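PDB 3ZOU: farnesyl pyrophosphate synthase from Pseudomonas aeruginosa, which catalyses the condensation of geranyl diphosphate with isopentenyl diphosphate to give farnesyl diphosphate, releasing pyrophosphate. Local coordinates for residues Q220-D223 / D224-D227; L254-E257 / A258-Y262. One frame throughout, in Å; residues are numbered along the deposited sequence.

Contact 1: residues Q220-D223 / D224-D227; sequences QVQD and DILD. With MG (magnesium ion), chain F.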
ATOM      1  N   GLN A 220     -16.789  17.512  -8.795  1.00 14.77           N
ATOM      2  CA  GLN A 220     -16.572  17.139 -10.182  1.00 15.52           C
ATOM      3  C   GLN A 220     -17.514  17.907 -11.127  1.00 14.28           C
ATOM      4  O   GLN A 220     -17.100  18.325 -12.217  1.00 15.59           O
ATOM      5  CB  GLN A 220     -16.747  15.632 -10.362  1.00 15.79           C
ATOM      6  CG  GLN A 220     -15.687  14.852  -9.613  1.00 16.02           C
ATOM      7  CD  GLN A 220     -14.275  15.142 -10.088  1.00 18.22           C
ATOM      8  OE1 GLN A 220     -14.018  15.476 -11.255  1.00 18.87           O
ATOM      9  NE2 GLN A 220     -13.329  15.125  -9.147  1.00 21.75           N
ATOM     10  N   VAL A 221     -18.750  18.066 -10.681  1.00 14.42           N
ATOM     11  CA  VAL A 221     -19.737  18.852 -11.473  1.00 15.03           C
ATOM     12  C   VAL A 221     -19.259  20.280 -11.619  1.00 15.23           C
ATOM     13  O   VAL A 221     -19.209  20.864 -12.754  1.00 15.59           O
ATOM     14  CB  VAL A 221     -21.136  18.772 -10.861  1.00 13.89           C
ATOM     15  CG1 VAL A 221     -22.118  19.656 -11.676  1.00 14.63           C
ATOM     16  CG2 VAL A 221     -21.647  17.346 -10.737  1.00 15.85           C
ATOM     17  N   GLN A 222     -18.912  20.914 -10.482  1.00 15.81           N
ATOM     18  CA  GLN A 222     -18.457  22.327 -10.567  1.00 16.86           C
ATOM     19  C   GLN A 222     -17.156  22.455 -11.370  1.00 17.71           C
ATOM     20  O   GLN A 222     -16.945  23.445 -12.090  1.00 19.95           O
ATOM     21  CB  GLN A 222     -18.335  22.948  -9.158  1.00 18.26           C
ATOM     22  CG  GLN A 222     -17.957  24.400  -9.107  1.00 18.75           C
ATOM     23  CD  GLN A 222     -19.065  25.298  -9.672  1.00 21.16           C
ATOM     24  OE1 GLN A 222     -20.181  24.829  -9.941  1.00 20.92           O
ATOM     25  NE2 GLN A 222     -18.751  26.543  -9.887  1.00 22.46           N
ATOM     26  N   ASP A 223     -16.235  21.500 -11.272  1.00 17.73           N
ATOM     27  CA  ASP A 223     -15.004  21.592 -12.066  1.00 20.58           C
ATOM     28  C   ASP A 223     -15.293  21.616 -13.583  1.00 19.93           C
ATOM     29  O   ASP A 223     -14.663  22.407 -14.315  1.00 19.62           O
ATOM     30  CB  ASP A 223     -14.094  20.394 -11.831  1.00 22.27           C
ATOM     31  CG  ASP A 223     -13.197  20.557 -10.638  1.00 28.65           C
ATOM     32  OD1 ASP A 223     -13.312  21.573  -9.905  1.00 30.82           O
ATOM     33  OD2 ASP A 223     -12.381  19.614 -10.360  1.00 32.44           O
ATOM     34  N   ASP A 224     -16.232  20.779 -14.000  1.00 19.51           N
ATOM     35  CA  ASP A 224     -16.660  20.677 -15.387  1.00 21.37           C
ATOM     36  C   ASP A 224     -17.282  22.012 -15.793  1.00 23.87           C
ATOM     37  O   ASP A 224     -17.028  22.520 -16.909  1.00 24.98           O
ATOM     38  CB  ASP A 224     -17.665  19.563 -15.658  1.00 20.42           C
ATOM     39  CG  ASP A 224     -17.033  18.158 -15.681  1.00 18.86           C
ATOM     40  OD1 ASP A 224     -15.820  18.081 -15.502  1.00 19.86           O
ATOM     41  OD2 ASP A 224     -17.813  17.213 -15.898  1.00 20.89           O
ATOM     42  N   ILE A 225     -18.091  22.598 -14.911  1.00 21.28           N
ATOM     43  CA  ILE A 225     -18.752  23.842 -15.237  1.00 20.34           C
ATOM     44  C   ILE A 225     -17.711  24.917 -15.432  1.00 22.70           C
ATOM     45  O   ILE A 225     -17.778  25.667 -16.415  1.00 26.32           O
ATOM     46  CB  ILE A 225     -19.755  24.238 -14.160  1.00 20.28           C
ATOM     47  CG1 ILE A 225     -20.966  23.329 -14.192  1.00 20.01           C
ATOM     48  CG2 ILE A 225     -20.137  25.738 -14.295  1.00 21.21           C
ATOM     49  CD1 ILE A 225     -21.787  23.335 -12.946  1.00 19.76           C
ATOM     50  N   LEU A 226     -16.737  25.010 -14.529  1.00 22.87           N
ATOM     51  CA  LEU A 226     -15.715  26.025 -14.601  1.00 25.86           C
ATOM     52  C   LEU A 226     -14.816  25.875 -15.841  1.00 30.05           C
ATOM     53  O   LEU A 226     -14.345  26.868 -16.399  1.00 30.30           O
ATOM     54  CB  LEU A 226     -14.886  26.034 -13.313  1.00 24.71           C
ATOM     55  CG  LEU A 226     -15.627  26.532 -12.083  1.00 27.01           C
ATOM     56  CD1 LEU A 226     -14.773  26.341 -10.832  1.00 27.37           C
ATOM     57  CD2 LEU A 226     -16.078  27.984 -12.249  1.00 31.46           C
ATOM     58  N   ASP A 227     -14.548  24.635 -16.237  1.00 29.83           N
ATOM     59  CA  ASP A 227     -13.810  24.332 -17.508  1.00 33.32           C
ATOM     60  C   ASP A 227     -14.496  24.894 -18.771  1.00 36.36           C
ATOM     61  O   ASP A 227     -13.817  25.399 -19.665  1.00 36.98           O
ATOM     62  CB  ASP A 227     -13.652  22.837 -17.685  1.00 35.32           C
ATOM     63  CG  ASP A 227     -12.543  22.258 -16.843  1.00 35.62           C
ATOM     64  OD1 ASP A 227     -11.811  23.022 -16.174  1.00 34.31           O
ATOM     65  OD2 ASP A 227     -12.412  21.015 -16.842  1.00 36.41           O
TER
HETATM   66 MG    MG F1298     -14.622  16.331 -15.232  0.80 33.62          MG
HETATM   67  O   HOH W   1     -15.287  16.462 -13.355  1.00 25.99           O
HETATM   68  O   HOH W   2     -16.636  14.949 -15.428  1.00 26.04           O
HETATM   69  O   HOH W   3     -12.940  17.661 -14.601  1.00 39.18           O
HETATM   70  O   HOH W   4     -14.102  16.623 -17.302  1.00 28.73           O
HETATM   71  O   HOH W   5     -13.368  14.914 -14.882  1.00 27.64           O
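D224 turns its carboxylate back along the helix toward Q220 and binds a hydrated magnesium ion, one of whose waters is held by Q220. The backbone N of D224 donates to Q220 O at 3.2 Å, while D224 CG stands beside its own N (chi1 -76°), bringing OD1 within 2.1 Å of the magnesium ion. Five waters complete an octahedron in which one water lies trans to OD1. Another, bound to the metal at a longer distance, donates to D224 OD2, which also accepts from Y250 N. A third bridges to the second layer: this metal-bound water donates to Q220 OE1 at 2.6 Å and to Q220 O at 2.8 Å, so Q220 takes part through the solvent shell. I225 lies alongside V221 on the apolar flank, its CD1 3.9 Å from V221 CG1. L226 carries its CG and CD2 up to the amide of Q222, both 3.8 Å from Q222 NE2, whose N-H is taken by R294 O. D227 closes the turn with its N bonded to D223 O at 2.9 Å; D223 OD1 forms a salt bridge to R294. The side chain of Q220 is about 7 Å from the bound geranyl diphosphate, and the sequence and the metal identify this turn as the second aspartate-rich motif of the polyprenyl synthetases, the DDxxD of D223, D224 and D227, with D224 as its metal ligand.

Contact 2: residues L254-E257 / A258-Y262; sequences LGLE and AAKGY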
ATOM      1  N   LEU A 254     -25.954  17.155 -19.370  1.00 21.00           N
ATOM      2  CA  LEU A 254     -27.131  17.688 -18.780  1.00 21.64           C
ATOM      3  C   LEU A 254     -27.583  19.012 -19.444  1.00 18.43           C
ATOM      4  O   LEU A 254     -28.730  19.380 -19.291  1.00 23.72           O
ATOM      5  CB  LEU A 254     -26.826  17.973 -17.296  1.00 23.11           C
ATOM      6  CG  LEU A 254     -26.562  16.715 -16.464  1.00 24.49           C
ATOM      7  CD1 LEU A 254     -26.290  17.169 -15.035  1.00 25.58           C
ATOM      8  CD2 LEU A 254     -27.739  15.761 -16.441  1.00 26.95           C
ATOM      9  N   GLY A 255     -26.655  19.717 -20.052  1.00 19.83           N
ATOM     10  CA  GLY A 255     -26.743  21.089 -20.500  1.00 21.91           C
ATOM     11  C   GLY A 255     -26.085  21.951 -19.431  1.00 25.56           C
ATOM     12  O   GLY A 255     -26.058  21.507 -18.269  1.00 26.01           O
ATOM     13  N   LEU A 256     -25.535  23.105 -19.814  1.00 25.44           N
ATOM     14  CA  LEU A 256     -24.798  23.987 -18.893  1.00 29.09           C
ATOM     15  C   LEU A 256     -25.634  24.406 -17.713  1.00 28.56           C
ATOM     16  O   LEU A 256     -25.262  24.231 -16.494  1.00 25.87           O
ATOM     17  CB  LEU A 256     -24.214  25.227 -19.614  1.00 30.48           C
ATOM     18  CG  LEU A 256     -23.324  26.164 -18.762  1.00 31.77           C
ATOM     19  CD1 LEU A 256     -22.189  25.414 -18.086  1.00 32.66           C
ATOM     20  CD2 LEU A 256     -22.772  27.314 -19.598  1.00 32.94           C
ATOM     21  N   GLU A 257     -26.788  24.961 -17.994  1.00 28.37           N
ATOM     22  CA  GLU A 257     -27.550  25.516 -16.932  1.00 26.45           C
ATOM     23  C   GLU A 257     -28.110  24.415 -16.031  1.00 26.36           C
ATOM     24  O   GLU A 257     -28.173  24.523 -14.777  1.00 26.37           O
ATOM     25  CB  GLU A 257     -28.569  26.507 -17.514  1.00 28.78           C
ATOM     26  CG  GLU A 257     -29.159  27.363 -16.448  1.00 30.36           C
ATOM     27  CD  GLU A 257     -28.158  28.291 -15.787  1.00 30.79           C
ATOM     28  OE1 GLU A 257     -27.397  28.979 -16.486  1.00 30.83           O
ATOM     29  OE2 GLU A 257     -28.168  28.382 -14.547  1.00 35.01           O
ATOM     30  N   ALA A 258     -28.437  23.264 -16.605  1.00 22.77           N
ATOM     31  CA  ALA A 258     -28.934  22.166 -15.821  1.00 20.06           C
ATOM     32  C   ALA A 258     -27.793  21.551 -14.887  1.00 18.59           C
ATOM     33  O   ALA A 258     -28.075  20.988 -13.848  1.00 18.65           O
ATOM     34  CB  ALA A 258     -29.473  21.074 -16.765  1.00 23.79           C
ATOM     35  N   ALA A 259     -26.584  21.529 -15.417  1.00 20.25           N
ATOM     36  CA  ALA A 259     -25.368  21.100 -14.639  1.00 17.56           C
ATOM     37  C   ALA A 259     -25.235  22.047 -13.403  1.00 19.52           C
ATOM     38  O   ALA A 259     -24.907  21.597 -12.293  1.00 18.22           O
ATOM     39  CB  ALA A 259     -24.125  21.134 -15.496  1.00 17.65           C
ATOM     40  N   LYS A 260     -25.385  23.353 -13.636  1.00 18.85           N
ATOM     41  CA  LYS A 260     -25.275  24.339 -12.506  1.00 18.70           C
ATOM     42  C   LYS A 260     -26.323  24.034 -11.417  1.00 17.73           C
ATOM     43  O   LYS A 260     -26.059  24.058 -10.209  1.00 16.50           O
ATOM     44  CB  LYS A 260     -25.436  25.743 -13.039  1.00 17.43           C
ATOM     45  CG  LYS A 260     -24.274  26.186 -13.867  1.00 18.84           C
ATOM     46  CD  LYS A 260     -24.507  27.547 -14.515  1.00 20.70           C
ATOM     47  CE  LYS A 260     -23.214  28.032 -15.068  1.00 23.83           C
ATOM     48  NZ  LYS A 260     -23.215  29.398 -15.664  1.00 26.82           N
ATOM     49  N   GLY A 261     -27.538  23.676 -11.849  1.00 17.00           N
ATOM     50  CA  GLY A 261     -28.578  23.256 -10.983  1.00 15.54           C
ATOM     51  C   GLY A 261     -28.314  22.039 -10.141  1.00 16.10           C
ATOM     52  O   GLY A 261     -28.692  21.894  -8.952  1.00 16.31           O
ATOM     53  N   TYR A 262     -27.708  21.054 -10.826  1.00 14.75           N
ATOM     54  CA  TYR A 262     -27.340  19.838 -10.176  1.00 16.52           C
ATOM     55  C   TYR A 262     -26.246  20.059  -9.110  1.00 14.68           C
ATOM     56  O   TYR A 262     -26.320  19.455  -8.089  1.00 15.89           O
ATOM     57  CB  TYR A 262     -26.847  18.862 -11.235  1.00 15.85           C
ATOM     58  CG  TYR A 262     -26.532  17.445 -10.749  1.00 16.92           C
ATOM     59  CD1 TYR A 262     -27.366  16.749  -9.854  1.00 16.20           C
ATOM     60  CD2 TYR A 262     -25.387  16.806 -11.221  1.00 16.72           C
ATOM     61  CE1 TYR A 262     -27.088  15.446  -9.459  1.00 18.42           C
ATOM     62  CE2 TYR A 262     -25.110  15.499 -10.824  1.00 16.65           C
ATOM     63  CZ  TYR A 262     -25.943  14.850  -9.939  1.00 18.28           C
ATOM     64  OH  TYR A 262     -25.650  13.564  -9.504  1.00 21.83           O
TER
HETATM   65  O   HOH W   6     -25.285  29.312 -17.770  1.00 32.97           O
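L254 and A258 meet at the start of helix 256-273, where L254 CB lies 4.1 Å from A258 CB and the methyl of A258 presses against the carbonyl of L254, with CB 3.1 Å from O. Between the end of helix 250-254 and this new helix stands G255, which occupies the N-cap position with a positive phi (98°). Its carbonyl begins the regular pattern of the helix by accepting from A259 N at 2.9 Å. The next two acceptors are met in the same manner: K260 N donates to L256 O, and G261 N to E257 O at 3.1 Å. Y262 N continues the series by donating to A258 O.

The charged ends of E257 and K260 are joined through solvent. The E257 chain bends at chi2 (65°), and K260 runs extended across it, its CD about equally far from both carboxylate oxygens. E257 OE1 and K260 NZ remain 4.3 Å apart, too far for a salt bridge, and one water links them: it donates to OE1 at 2.5 Å and accepts from NZ at 3.0 Å. The apolar part of K260 also has company, since its CE touches CG and CD1 of L256.

L254 CD1 approaches the ring of Y262 obliquely, 3.9 Å from CD2, and the phenol OH is satisfied by E175. Y262 thus reaches helix 171-196 at E175 and Q171, while A259, K260 and Y262 pack on helix 202-227 through L217, V221 and I225.

In the fold
Contact 1 comes from the C-terminal end of helix 202-227 and is partly buried; contact 2 comes from the N-terminal end of helix 256-273 and lies at the surface. Their centres are about 10 Å apart, and the two helices pack directly: V221 CG1 and I225 CD1 rest on the backbone carbonyl of A259, and V221 CG2 meets the ring of Y262. One helix thus divides its faces, offering V221 and I225 to 258-262 and D224 to the metal. Water serves both, as a metal shell that Q220 and D224 grip in contact 1 and as a bridge between opposite charges in contact 2.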